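Local coordinates for 49 protein (Murid herpesvirus 4, PDB 6A4V) that probably acts by interacting with poly(ADP-ribose) polymerase 1, and thereby facilitates virus replication, at residues 141-146 and 219-224; 248-253 and 287-292; 280-285 and 302-307. All blocks are in the same frame, centred on the assembly; numbering follows the deposited sequence.

How the interactions relate
Interaction 1 and the pair formed by interactions 2 and 3 lie on opposite sides of the chain's centre in this elongated, largely helical protein. The centre of interaction 1 is about 45 Å from that of interaction 2 and about 51 Å from that of interaction 3, with nearest atoms about 28 Å apart in both cases. Helices 213-235 and 238-262, consecutive in the chain, carry one segment each of interactions 1 and 2. Interactions 2 and 3 share helix 274-289, and their centres are about 12 Å apart: its last turn packs on helix 238-262, while its middle pairs with helix 295-312. Segments of interaction 3 also pack on the second subunit.

Interaction 1: 141-146 and 219-224; sequences NLLGCQ and VLVYWV
Leu142 and Leu143, near the end of helix 131-146, face Leu220 and Val221 of helix 213-235 with their backbones well apart, the CA atoms of Leu142 and Leu220 being 9.9 Å from each other and those of Leu143 and Val221 9.5 Å. At this spacing the two helices meet through the ends of their side chains. CD1 of Leu142 comes to 3.7 Å from CD2 of Leu220, one methyl of each isobutyl group doing the touching while the two side chains cross at about a right angle. Their first torsions differ: in Leu220 CG is anti to the backbone N (chi1 178°), whereas in Leu142 it is anti to the carbonyl carbon (chi1 -63°), and both put a methyl into the space between the helices. The second pair repeats the crossed approach more loosely, CD1 of Leu143 standing 4.1 Å from CG2 of Val221. Each leucine of 131-146 thus has its own partner, and the two pairs are formed by consecutive residues on both helices. All four residues are buried, and the contact is purely apolar, a small patch of methyl packing within an all-helical bundle.

Other helices complete the packing. Leu142 also rests on Phe113, Ile116 and Leu117 of helix 111-126, and Leu220 touches His100 of helix 89-104, so the leucine pair joins four helices. Leu143 reaches Leu217, one turn before Val221, and the loop residue Ile150; Val221 itself leans on Leu169, just beyond the end of helix 161-168, while the neighbouring Tyr222 bonds through its hydroxyl to the backbone O of Phe198 in helix 195-203.

Interaction 2: 248-253 and 287-292; sequences ALFKNH and HRLQTS
The backbone oxygen of Arg288, directly before the Leu289 and Gln290 that meet Phe250 and Lys251, is gripped by three donors: the N atoms of Thr291 and Ser292 and the hydroxyl OG1 of Thr291. Here the last part of helix 274-289 and the turn after it pack against helix 238-262 in the all-helical fold. The Arg288 O to Ser292 N distance is 2.9 Å, and Thr291 OG1 donates to Arg288 O over 3.1 Å, tilted 33° from the carbonyl plane. These bonds hold the chain curled as it leaves the helix. The Arg288 side chain folds back over the same turn, its guanidinium presenting a face to Ser292 OG; a long, weak ion pair also links it to Glu95 of the second subunit.

Across the contact, packing takes over. The Phe250 ring points its edge at Leu289, whose CD2 lies close to the ring plane, and the two side chains cross at about a right angle. With CG anti to the backbone N (chi1 172°), the phenyl group of Phe250 extends toward the helix end. Both residues also meet Ile301 of helix 295-312, while Phe250 rests on Leu69 and Leu72 of helix 61-85, making this the buried half of the contact.

The outer half is more open to solvent: the aliphatic chain of Lys251, bent at chi2 and chi3, crosses the end of the Gln290 side chain at a slant, its CE 4.0 Å from Gln290 CD. Deeper in, the closest approach is that of Phe250 CE2 to Leu289 CD2, at 3.7 Å.

Interaction 3: 280-285 and 302-307; sequences SNLNHL and LICLRG
Cys304, Leu282 and Leu305 bury the most surface where helices 274-289 and 295-312 run side by side as a helical hairpin. The short axes of 280-285 and 302-307 approach to 10.1 Å, with an angle of 156° between their directions, so the two arms are roughly antiparallel. Cys304 lies at the centre: its CA is 6.7 Å from that of Leu282, the nearest backbone pair. The thiol is anti to the backbone N (chi1 172°), which sends SG across to the other helix, where it rests against CB of Leu282 at 4.0 Å. Alongside, ND2 of Asn281 stands 4.1 Å from the same sulfur, a touch rather than a polar bond.

Leu282 makes two contacts, its CB with the sulfur and its branched end, to one side of the sulfur, with Leu305. Leu305 leaves its backbone at a slant to helix 274-289, and its isobutyl group then turns to meet the Leu282 methyl. Leu282 also packs on Val254 and Leu257 of helix 238-262, and Leu305 on Leu66 of helix 61-85, so the hairpin is fastened to two further helices. On the Asn281 side the hairpin borders the second subunit, whose Arg99 packs on both Asn281 and Leu285. The closest approach in the hairpin contact joins two methyls, Leu282 CD2 and Leu305 CD2, 3.6 Å apart.

Interaction 1: 141-146 and 219-224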
ATOM      1  N   ASN B 141      29.886  18.957  14.872  1.00 35.04           N
ATOM      2  CA  ASN B 141      31.005  19.752  14.396  1.00 41.47           C
ATOM      3  C   ASN B 141      30.696  20.723  13.259  1.00 43.54           C
ATOM      4  O   ASN B 141      31.433  21.751  13.138  1.00 36.80           O
ATOM      5  CB  ASN B 141      32.163  18.876  13.961  1.00 41.72           C
ATOM      6  CG  ASN B 141      32.978  18.488  15.170  1.00 48.66           C
ATOM      7  OD1 ASN B 141      34.025  19.074  15.388  1.00 46.20           O
ATOM      8  ND2 ASN B 141      32.502  17.516  15.947  1.00 45.10           N
ATOM      9  N   LEU B 142      29.738  20.403  12.363  1.00 47.06           N
ATOM     10  CA  LEU B 142      29.408  21.370  11.332  1.00 47.37           C
ATOM     11  C   LEU B 142      28.769  22.548  12.070  1.00 43.27           C
ATOM     12  O   LEU B 142      29.044  23.710  11.788  1.00 51.05           O
ATOM     13  CB  LEU B 142      28.494  20.818  10.222  1.00 43.29           C
ATOM     14  CG  LEU B 142      29.050  19.677   9.376  1.00 40.50           C
ATOM     15  CD1 LEU B 142      27.943  18.768   8.898  1.00 49.69           C
ATOM     16  CD2 LEU B 142      29.857  20.158   8.194  1.00 34.74           C
ATOM     17  N   LEU B 143      27.936  22.227  13.039  1.00 46.86           N
ATOM     18  CA  LEU B 143      27.267  23.229  13.869  1.00 54.09           C
ATOM     19  C   LEU B 143      28.294  24.147  14.556  1.00 60.55           C
ATOM     20  O   LEU B 143      28.075  25.374  14.654  1.00 67.23           O
ATOM     21  CB  LEU B 143      26.372  22.509  14.879  1.00 49.17           C
ATOM     22  CG  LEU B 143      25.050  22.011  14.304  1.00 60.20           C
ATOM     23  CD1 LEU B 143      24.296  21.153  15.318  1.00 59.15           C
ATOM     24  CD2 LEU B 143      24.186  23.180  13.853  1.00 59.73           C
ATOM     25  N   GLY B 144      29.425  23.570  14.976  1.00 57.49           N
ATOM     26  CA  GLY B 144      30.409  24.282  15.774  1.00 61.89           C
ATOM     27  C   GLY B 144      31.093  25.379  14.975  1.00 68.63           C
ATOM     28  O   GLY B 144      31.421  26.451  15.525  1.00 71.50           O
ATOM     29  N   CYS B 145      31.302  25.105  13.680  1.00 68.58           N
ATOM     30  CA  CYS B 145      31.698  26.102  12.712  1.00 59.95           C
ATOM     31  C   CYS B 145      30.746  27.322  12.770  1.00 65.05           C
ATOM     32  O   CYS B 145      31.188  28.463  12.846  1.00 54.55           O
ATOM     33  CB  CYS B 145      31.741  25.489  11.321  1.00 52.37           C
ATOM     34  SG  CYS B 145      32.844  24.060  11.202  1.00 56.99           S
ATOM     35  N   GLN B 146      29.426  27.103  12.745  1.00 85.31           N
ATOM     36  CA  GLN B 146      28.467  28.235  12.747  1.00 89.25           C
ATOM     37  C   GLN B 146      28.602  29.015  14.059  1.00 81.90           C
ATOM     38  O   GLN B 146      28.772  30.219  14.036  1.00 86.06           O
ATOM     39  CB  GLN B 146      27.020  27.778  12.550  1.00100.77           C
ATOM     40  CG  GLN B 146      26.371  28.325  11.285  1.00110.30           C
ATOM     41  CD  GLN B 146      24.863  28.227  11.331  1.00112.97           C
ATOM     42  OE1 GLN B 146      24.295  27.296  11.904  1.00112.06           O
ATOM     43  NE2 GLN B 146      24.197  29.199  10.729  1.00 99.96           N
ATOM     44  N   VAL B 219      17.799  20.544   9.594  1.00 66.29           N
ATOM     45  CA  VAL B 219      17.304  19.452   8.794  1.00 57.08           C
ATOM     46  C   VAL B 219      18.298  18.287   8.863  1.00 51.80           C
ATOM     47  O   VAL B 219      17.906  17.125   8.887  1.00 49.76           O
ATOM     48  CB  VAL B 219      17.092  19.917   7.339  1.00 57.15           C
ATOM     49  CG1 VAL B 219      17.131  18.781   6.330  1.00 58.74           C
ATOM     50  CG2 VAL B 219      15.802  20.693   7.182  1.00 60.45           C
ATOM     51  N   LEU B 220      19.590  18.591   8.800  1.00 54.26           N
ATOM     52  CA  LEU B 220      20.594  17.530   8.916  1.00 50.09           C
ATOM     53  C   LEU B 220      20.412  16.800  10.236  1.00 47.97           C
ATOM     54  O   LEU B 220      20.557  15.583  10.336  1.00 46.05           O
ATOM     55  CB  LEU B 220      21.998  18.104   8.899  1.00 47.04           C
ATOM     56  CG  LEU B 220      23.074  17.036   9.061  1.00 49.99           C
ATOM     57  CD1 LEU B 220      22.839  15.880   8.094  1.00 55.40           C
ATOM     58  CD2 LEU B 220      24.454  17.633   8.841  1.00 46.75           C
ATOM     59  N   VAL B 221      20.129  17.597  11.261  1.00 46.77           N
ATOM     60  CA  VAL B 221      20.065  17.115  12.572  1.00 44.93           C
ATOM     61  C   VAL B 221      18.920  16.126  12.629  1.00 47.52           C
ATOM     62  O   VAL B 221      19.035  15.064  13.233  1.00 56.41           O
ATOM     63  CB  VAL B 221      19.820  18.242  13.590  1.00 43.62           C
ATOM     64  CG1 VAL B 221      19.115  17.709  14.823  1.00 50.75           C
ATOM     65  CG2 VAL B 221      21.092  18.947  13.972  1.00 43.92           C
ATOM     66  N   TYR B 222      17.790  16.586  12.102  1.00 49.25           N
ATOM     67  CA  TYR B 222      16.517  15.874  12.201  1.00 49.56           C
ATOM     68  C   TYR B 222      16.680  14.528  11.486  1.00 49.42           C
ATOM     69  O   TYR B 222      16.337  13.516  12.020  1.00 57.96           O
ATOM     70  CB  TYR B 222      15.423  16.742  11.577  1.00 41.87           C
ATOM     71  CG  TYR B 222      14.083  16.095  11.347  1.00 44.63           C
ATOM     72  CD1 TYR B 222      13.080  16.178  12.303  1.00 40.00           C
ATOM     73  CD2 TYR B 222      13.785  15.460  10.152  1.00 38.26           C
ATOM     74  CE1 TYR B 222      11.827  15.639  12.078  1.00 38.91           C
ATOM     75  CE2 TYR B 222      12.524  14.938   9.905  1.00 42.80           C
ATOM     76  CZ  TYR B 222      11.546  15.002  10.887  1.00 42.71           C
ATOM     77  OH  TYR B 222      10.291  14.480  10.696  1.00 35.92           O
ATOM     78  N   TRP B 223      17.278  14.549  10.297  1.00 44.42           N
ATOM     79  CA  TRP B 223      17.459  13.320   9.568  1.00 51.07           C
ATOM     80  C   TRP B 223      18.513  12.414  10.196  1.00 51.02           C
ATOM     81  O   TRP B 223      18.425  11.201  10.056  1.00 45.65           O
ATOM     82  CB  TRP B 223      17.744  13.567   8.094  1.00 50.68           C
ATOM     83  CG  TRP B 223      16.490  13.996   7.408  1.00 49.60           C
ATOM     84  CD1 TRP B 223      16.192  15.241   6.945  1.00 53.89           C
ATOM     85  CD2 TRP B 223      15.339  13.190   7.142  1.00 51.16           C
ATOM     86  NE1 TRP B 223      14.945  15.262   6.397  1.00 45.87           N
ATOM     87  CE2 TRP B 223      14.402  14.010   6.486  1.00 55.02           C
ATOM     88  CE3 TRP B 223      15.047  11.833   7.293  1.00 51.54           C
ATOM     89  CZ2 TRP B 223      13.160  13.530   6.057  1.00 51.72           C
ATOM     90  CZ3 TRP B 223      13.840  11.353   6.844  1.00 37.64           C
ATOM     91  CH2 TRP B 223      12.892  12.203   6.282  1.00 50.93           C
ATOM     92  N   VAL B 224      19.470  12.975  10.928  1.00 48.89           N
ATOM     93  CA  VAL B 224      20.399  12.110  11.595  1.00 46.86           C
ATOM     94  C   VAL B 224      19.620  11.406  12.710  1.00 40.56           C
ATOM     95  O   VAL B 224      19.765  10.246  12.919  1.00 45.43           O
ATOM     96  CB  VAL B 224      21.617  12.872  12.162  1.00 48.47           C
ATOM     97  CG1 VAL B 224      22.191  12.188  13.380  1.00 50.12           C
ATOM     98  CG2 VAL B 224      22.720  13.067  11.144  1.00 46.18           C
TER

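Interaction 2: 248-253 and 287-292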
ATOM      1  N   ALA B 248      -1.006 -12.726  15.909  1.00 36.23           N
ATOM      2  CA  ALA B 248      -1.623 -13.518  17.067  1.00 30.14           C
ATOM      3  C   ALA B 248      -2.955 -12.906  17.507  1.00 28.06           C
ATOM      4  O   ALA B 248      -4.074 -13.487  17.507  1.00 34.79           O
ATOM      5  CB  ALA B 248      -0.638 -13.428  18.174  1.00 29.64           C
ATOM      6  N   LEU B 249      -2.870 -11.621  17.758  1.00 25.01           N
ATOM      7  CA  LEU B 249      -3.948 -10.945  18.346  1.00 27.98           C
ATOM      8  C   LEU B 249      -5.096 -11.016  17.356  1.00 25.85           C
ATOM      9  O   LEU B 249      -6.170 -11.183  17.781  1.00 33.02           O
ATOM     10  CB  LEU B 249      -3.483  -9.541  18.707  1.00 29.06           C
ATOM     11  CG  LEU B 249      -4.279  -8.747  19.742  1.00 41.62           C
ATOM     12  CD1 LEU B 249      -4.461  -9.506  21.045  1.00 42.59           C
ATOM     13  CD2 LEU B 249      -3.594  -7.391  19.998  1.00 35.69           C
ATOM     14  N   PHE B 250      -4.829 -10.992  16.035  1.00 33.39           N
ATOM     15  CA  PHE B 250      -5.907 -11.060  15.010  1.00 27.96           C
ATOM     16  C   PHE B 250      -6.408 -12.504  14.899  1.00 33.73           C
ATOM     17  O   PHE B 250      -7.632 -12.800  14.843  1.00 26.21           O
ATOM     18  CB  PHE B 250      -5.374 -10.437  13.722  1.00 33.85           C
ATOM     19  CG  PHE B 250      -6.234 -10.571  12.499  1.00 30.58           C
ATOM     20  CD1 PHE B 250      -7.515 -10.072  12.488  1.00 32.76           C
ATOM     21  CD2 PHE B 250      -5.713 -11.096  11.319  1.00 43.12           C
ATOM     22  CE1 PHE B 250      -8.338 -10.262  11.397  1.00 30.37           C
ATOM     23  CE2 PHE B 250      -6.497 -11.178  10.175  1.00 44.74           C
ATOM     24  CZ  PHE B 250      -7.835 -10.801  10.237  1.00 40.03           C
ATOM     25  N   LYS B 251      -5.479 -13.432  14.731  1.00 25.80           N
ATOM     26  CA  LYS B 251      -5.939 -14.861  14.612  1.00 35.75           C
ATOM     27  C   LYS B 251      -6.804 -15.323  15.811  1.00 33.69           C
ATOM     28  O   LYS B 251      -7.730 -16.069  15.688  1.00 39.72           O
ATOM     29  CB  LYS B 251      -4.699 -15.746  14.574  1.00 32.47           C
ATOM     30  CG  LYS B 251      -4.953 -17.216  14.308  1.00 44.25           C
ATOM     31  CD  LYS B 251      -3.971 -18.108  15.069  1.00 52.14           C
ATOM     32  CE  LYS B 251      -2.521 -17.675  15.001  1.00 50.29           C
ATOM     33  NZ  LYS B 251      -1.682 -18.687  15.695  1.00 54.45           N
ATOM     34  N   ASN B 252      -6.380 -14.982  17.035  1.00 41.95           N
ATOM     35  CA  ASN B 252      -7.063 -15.387  18.247  1.00 34.27           C
ATOM     36  C   ASN B 252      -8.414 -14.663  18.399  1.00 33.31           C
ATOM     37  O   ASN B 252      -9.401 -15.246  18.990  1.00 37.26           O
ATOM     38  CB  ASN B 252      -6.144 -15.223  19.456  1.00 28.56           C
ATOM     39  CG  ASN B 252      -5.016 -16.220  19.437  1.00 27.62           C
ATOM     40  OD1 ASN B 252      -5.269 -17.434  19.315  1.00 23.23           O
ATOM     41  ND2 ASN B 252      -3.782 -15.750  19.664  1.00 24.79           N
ATOM     42  N   HIS B 253      -8.545 -13.450  17.878  1.00 29.62           N
ATOM     43  CA  HIS B 253      -9.848 -12.808  18.018  1.00 29.68           C
ATOM     44  C   HIS B 253     -10.763 -13.384  16.973  1.00 33.09           C
ATOM     45  O   HIS B 253     -11.954 -13.399  17.231  1.00 23.10           O
ATOM     46  CB  HIS B 253      -9.861 -11.299  17.930  1.00 31.25           C
ATOM     47  CG  HIS B 253      -9.546 -10.582  19.193  1.00 38.89           C
ATOM     48  ND1 HIS B 253     -10.505 -10.348  20.170  1.00 31.92           N
ATOM     49  CD2 HIS B 253      -8.411  -9.946  19.579  1.00 36.75           C
ATOM     50  CE1 HIS B 253      -9.942  -9.624  21.120  1.00 47.75           C
ATOM     51  NE2 HIS B 253      -8.642  -9.395  20.802  1.00 41.25           N
ATOM     52  N   HIS B 287      -6.414 -19.273   8.258  1.00 40.45           N
ATOM     53  CA  HIS B 287      -5.539 -20.380   8.182  1.00 39.79           C
ATOM     54  C   HIS B 287      -4.545 -20.193   7.028  1.00 36.15           C
ATOM     55  O   HIS B 287      -3.371 -20.645   7.125  1.00 43.31           O
ATOM     56  CB  HIS B 287      -6.353 -21.675   8.014  1.00 47.94           C
ATOM     57  CG  HIS B 287      -5.521 -22.891   8.245  1.00 57.97           C
ATOM     58  ND1 HIS B 287      -4.732 -23.454   7.241  1.00 65.61           N
ATOM     59  CD2 HIS B 287      -5.276 -23.602   9.364  1.00 62.58           C
ATOM     60  CE1 HIS B 287      -4.074 -24.491   7.728  1.00 60.23           C
ATOM     61  NE2 HIS B 287      -4.383 -24.588   9.030  1.00 69.96           N
ATOM     62  N   ARG B 288      -4.996 -19.617   5.895  1.00 37.31           N
ATOM     63  CA  ARG B 288      -4.052 -19.425   4.777  1.00 34.20           C
ATOM     64  C   ARG B 288      -3.073 -18.300   5.128  1.00 39.09           C
ATOM     65  O   ARG B 288      -1.901 -18.379   4.725  1.00 36.28           O
ATOM     66  CB  ARG B 288      -4.725 -19.053   3.449  1.00 45.34           C
ATOM     67  CG  ARG B 288      -3.784 -19.065   2.243  1.00 47.35           C
ATOM     68  CD  ARG B 288      -3.337 -20.492   1.943  1.00 62.10           C
ATOM     69  NE  ARG B 288      -2.535 -20.601   0.732  1.00 71.19           N
ATOM     70  CZ  ARG B 288      -1.207 -20.619   0.686  1.00 79.88           C
ATOM     71  NH1 ARG B 288      -0.491 -21.004   1.733  1.00 64.54           N
ATOM     72  NH2 ARG B 288      -0.602 -20.214  -0.420  1.00 86.83           N
ATOM     73  N   LEU B 289      -3.582 -17.242   5.792  1.00 29.14           N
ATOM     74  CA  LEU B 289      -2.799 -16.140   6.178  1.00 35.02           C
ATOM     75  C   LEU B 289      -1.539 -16.527   6.977  1.00 37.62           C
ATOM     76  O   LEU B 289      -0.547 -15.788   6.977  1.00 38.64           O
ATOM     77  CB  LEU B 289      -3.688 -15.191   6.964  1.00 36.58           C
ATOM     78  CG  LEU B 289      -3.067 -13.854   7.321  1.00 37.95           C
ATOM     79  CD1 LEU B 289      -2.715 -13.048   6.050  1.00 32.51           C
ATOM     80  CD2 LEU B 289      -4.065 -13.119   8.215  1.00 30.52           C
ATOM     81  N   GLN B 290      -1.532 -17.679   7.634  1.00 44.85           N
ATOM     82  CA  GLN B 290      -0.410 -17.999   8.465  1.00 42.45           C
ATOM     83  C   GLN B 290       0.742 -18.518   7.605  1.00 44.64           C
ATOM     84  O   GLN B 290       1.873 -18.571   8.087  1.00 54.89           O
ATOM     85  CB  GLN B 290      -0.760 -19.021   9.556  1.00 47.43           C
ATOM     86  CG  GLN B 290      -2.022 -18.712  10.341  1.00 42.87           C
ATOM     87  CD  GLN B 290      -1.998 -17.371  11.035  1.00 41.84           C
ATOM     88  OE1 GLN B 290      -2.963 -16.597  10.965  1.00 31.69           O
ATOM     89  NE2 GLN B 290      -0.852 -17.049  11.606  1.00 30.40           N
ATOM     90  N   THR B 291       0.474 -18.948   6.369  1.00 47.36           N
ATOM     91  CA  THR B 291       1.566 -19.499   5.534  1.00 48.47           C
ATOM     92  C   THR B 291       1.862 -18.556   4.366  1.00 46.37           C
ATOM     93  O   THR B 291       2.954 -18.545   3.895  1.00 43.27           O
ATOM     94  CB  THR B 291       1.259 -20.933   5.095  1.00 47.06           C
ATOM     95  OG1 THR B 291      -0.130 -20.965   4.758  1.00 42.02           O
ATOM     96  CG2 THR B 291       1.554 -21.939   6.185  1.00 50.02           C
ATOM     97  N   SER B 292       0.857 -17.796   3.911  1.00 49.65           N
ATOM     98  CA  SER B 292       1.046 -16.684   2.972  1.00 43.00           C
ATOM     99  C   SER B 292       0.397 -15.403   3.511  1.00 41.25           C
ATOM    100  O   SER B 292      -0.827 -15.072   3.273  1.00 28.04           O
ATOM    101  CB  SER B 292       0.564 -16.994   1.586  1.00 45.81           C
ATOM    102  OG  SER B 292      -0.718 -17.558   1.653  1.00 45.31           O
TER

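Interaction 3: 280-285 and 302-307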
ATOM      1  N   SER B 280     -17.073 -19.712   7.917  1.00 42.38           N
ATOM      2  CA  SER B 280     -16.253 -20.822   7.520  1.00 44.97           C
ATOM      3  C   SER B 280     -15.167 -20.311   6.568  1.00 40.60           C
ATOM      4  O   SER B 280     -13.981 -20.674   6.664  1.00 47.31           O
ATOM      5  CB  SER B 280     -17.077 -21.919   6.885  1.00 45.11           C
ATOM      6  OG  SER B 280     -16.227 -23.000   6.527  1.00 65.68           O
ATOM      7  N   ASN B 281     -15.597 -19.405   5.707  1.00 38.83           N
ATOM      8  CA  ASN B 281     -14.741 -18.710   4.762  1.00 40.62           C
ATOM      9  C   ASN B 281     -13.642 -17.945   5.524  1.00 32.02           C
ATOM     10  O   ASN B 281     -12.449 -18.079   5.212  1.00 33.82           O
ATOM     11  CB  ASN B 281     -15.623 -17.786   3.935  1.00 41.37           C
ATOM     12  CG  ASN B 281     -14.995 -17.326   2.643  1.00 42.83           C
ATOM     13  OD1 ASN B 281     -14.329 -18.104   1.951  1.00 40.31           O
ATOM     14  ND2 ASN B 281     -15.192 -16.045   2.344  1.00 39.95           N
ATOM     15  N   LEU B 282     -14.075 -17.156   6.512  1.00 33.25           N
ATOM     16  CA  LEU B 282     -13.193 -16.352   7.344  1.00 37.53           C
ATOM     17  C   LEU B 282     -12.125 -17.243   7.945  1.00 37.39           C
ATOM     18  O   LEU B 282     -10.957 -16.880   8.046  1.00 43.70           O
ATOM     19  CB  LEU B 282     -13.956 -15.635   8.475  1.00 38.56           C
ATOM     20  CG  LEU B 282     -13.016 -14.777   9.343  1.00 40.23           C
ATOM     21  CD1 LEU B 282     -12.070 -13.995   8.423  1.00 36.88           C
ATOM     22  CD2 LEU B 282     -13.772 -13.806  10.243  1.00 42.26           C
ATOM     23  N   ASN B 283     -12.548 -18.439   8.362  1.00 43.61           N
ATOM     24  CA  ASN B 283     -11.634 -19.357   9.059  1.00 36.01           C
ATOM     25  C   ASN B 283     -10.564 -19.865   8.090  1.00 37.69           C
ATOM     26  O   ASN B 283      -9.373 -19.809   8.405  1.00 30.95           O
ATOM     27  CB  ASN B 283     -12.430 -20.451   9.779  1.00 51.73           C
ATOM     28  CG  ASN B 283     -11.539 -21.600  10.182  1.00 49.81           C
ATOM     29  OD1 ASN B 283     -10.694 -21.443  11.072  1.00 46.59           O
ATOM     30  ND2 ASN B 283     -11.626 -22.676   9.407  1.00 46.87           N
ATOM     31  N   HIS B 284     -10.986 -20.277   6.872  1.00 36.75           N
ATOM     32  CA  HIS B 284     -10.067 -20.730   5.774  1.00 42.09           C
ATOM     33  C   HIS B 284      -9.038 -19.658   5.420  1.00 36.95           C
ATOM     34  O   HIS B 284      -7.860 -19.949   5.176  1.00 44.32           O
ATOM     35  CB  HIS B 284     -10.883 -21.053   4.494  1.00 46.09           C
ATOM     36  CG  HIS B 284     -11.705 -22.292   4.562  1.00 53.17           C
ATOM     37  ND1 HIS B 284     -13.031 -22.324   4.125  1.00 73.49           N
ATOM     38  CD2 HIS B 284     -11.404 -23.546   4.974  1.00 54.46           C
ATOM     39  CE1 HIS B 284     -13.517 -23.541   4.264  1.00 62.58           C
ATOM     40  NE2 HIS B 284     -12.537 -24.313   4.792  1.00 70.50           N
ATOM     41  N   LEU B 285      -9.499 -18.401   5.377  1.00 33.85           N
ATOM     42  CA  LEU B 285      -8.623 -17.319   5.089  1.00 32.55           C
ATOM     43  C   LEU B 285      -7.530 -17.174   6.158  1.00 34.86           C
ATOM     44  O   LEU B 285      -6.298 -16.996   5.773  1.00 31.72           O
ATOM     45  CB  LEU B 285      -9.471 -16.046   4.930  1.00 29.73           C
ATOM     46  CG  LEU B 285     -10.104 -15.922   3.533  1.00 27.96           C
ATOM     47  CD1 LEU B 285     -11.158 -14.859   3.499  1.00 32.96           C
ATOM     48  CD2 LEU B 285      -9.057 -15.694   2.483  1.00 29.61           C
ATOM     49  N   LEU B 302     -11.002  -8.450   4.682  1.00 36.84           N
ATOM     50  CA  LEU B 302     -11.737  -7.201   4.881  1.00 36.64           C
ATOM     51  C   LEU B 302     -13.122  -7.299   4.273  1.00 37.50           C
ATOM     52  O   LEU B 302     -14.083  -6.916   4.889  1.00 41.86           O
ATOM     53  CB  LEU B 302     -10.961  -6.041   4.228  1.00 37.61           C
ATOM     54  CG  LEU B 302      -9.915  -5.433   5.140  1.00 42.19           C
ATOM     55  CD1 LEU B 302      -8.757  -4.812   4.388  1.00 49.80           C
ATOM     56  CD2 LEU B 302     -10.586  -4.459   6.107  1.00 52.41           C
ATOM     57  N   ILE B 303     -13.205  -7.766   3.025  1.00 36.83           N
ATOM     58  CA  ILE B 303     -14.465  -7.737   2.378  1.00 41.60           C
ATOM     59  C   ILE B 303     -15.378  -8.683   3.161  1.00 35.67           C
ATOM     60  O   ILE B 303     -16.533  -8.346   3.488  1.00 47.07           O
ATOM     61  CB  ILE B 303     -14.395  -8.012   0.848  1.00 44.12           C
ATOM     62  CG1 ILE B 303     -15.586  -7.359   0.162  1.00 40.88           C
ATOM     63  CG2 ILE B 303     -14.351  -9.497   0.466  1.00 43.60           C
ATOM     64  CD1 ILE B 303     -15.662  -5.866   0.418  1.00 50.56           C
ATOM     65  N   CYS B 304     -14.795  -9.775   3.623  1.00 43.32           N
ATOM     66  CA  CYS B 304     -15.503 -10.801   4.350  1.00 36.17           C
ATOM     67  C   CYS B 304     -15.952 -10.340   5.752  1.00 34.49           C
ATOM     68  O   CYS B 304     -17.070 -10.631   6.253  1.00 30.67           O
ATOM     69  CB  CYS B 304     -14.640 -12.053   4.378  1.00 45.03           C
ATOM     70  SG  CYS B 304     -15.323 -13.331   5.453  1.00 50.26           S
ATOM     71  N   LEU B 305     -15.126  -9.601   6.462  1.00 35.70           N
ATOM     72  CA  LEU B 305     -15.614  -9.055   7.721  1.00 29.88           C
ATOM     73  C   LEU B 305     -16.763  -8.062   7.459  1.00 35.31           C
ATOM     74  O   LEU B 305     -17.774  -8.104   8.132  1.00 45.75           O
ATOM     75  CB  LEU B 305     -14.428  -8.373   8.384  1.00 32.83           C
ATOM     76  CG  LEU B 305     -13.326  -9.306   8.845  1.00 32.83           C
ATOM     77  CD1 LEU B 305     -12.144  -8.505   9.318  1.00 31.95           C
ATOM     78  CD2 LEU B 305     -13.841 -10.210   9.958  1.00 31.66           C
ATOM     79  N   ARG B 306     -16.600  -7.153   6.507  1.00 42.45           N
ATOM     80  CA  ARG B 306     -17.690  -6.214   6.091  1.00 53.72           C
ATOM     81  C   ARG B 306     -18.971  -7.017   5.784  1.00 52.67           C
ATOM     82  O   ARG B 306     -20.066  -6.733   6.318  1.00 47.84           O
ATOM     83  CB  ARG B 306     -17.285  -5.377   4.867  1.00 58.43           C
ATOM     84  CG  ARG B 306     -17.640  -3.894   4.962  1.00 68.15           C
ATOM     85  CD  ARG B 306     -17.974  -3.202   3.630  1.00 86.03           C
ATOM     86  NE  ARG B 306     -16.854  -2.822   2.755  1.00 85.50           N
ATOM     87  CZ  ARG B 306     -16.973  -2.350   1.498  1.00 96.81           C
ATOM     88  NH1 ARG B 306     -18.160  -2.176   0.933  1.00 92.77           N
ATOM     89  NH2 ARG B 306     -15.888  -2.058   0.796  1.00 94.87           N
ATOM     90  N   GLY B 307     -18.842  -8.051   4.943  1.00 44.03           N
ATOM     91  CA  GLY B 307     -20.007  -8.934   4.682  1.00 44.14           C
ATOM     92  C   GLY B 307     -20.695  -9.363   5.977  1.00 47.85           C
ATOM     93  O   GLY B 307     -21.901  -9.435   6.039  1.00 56.77           O
TER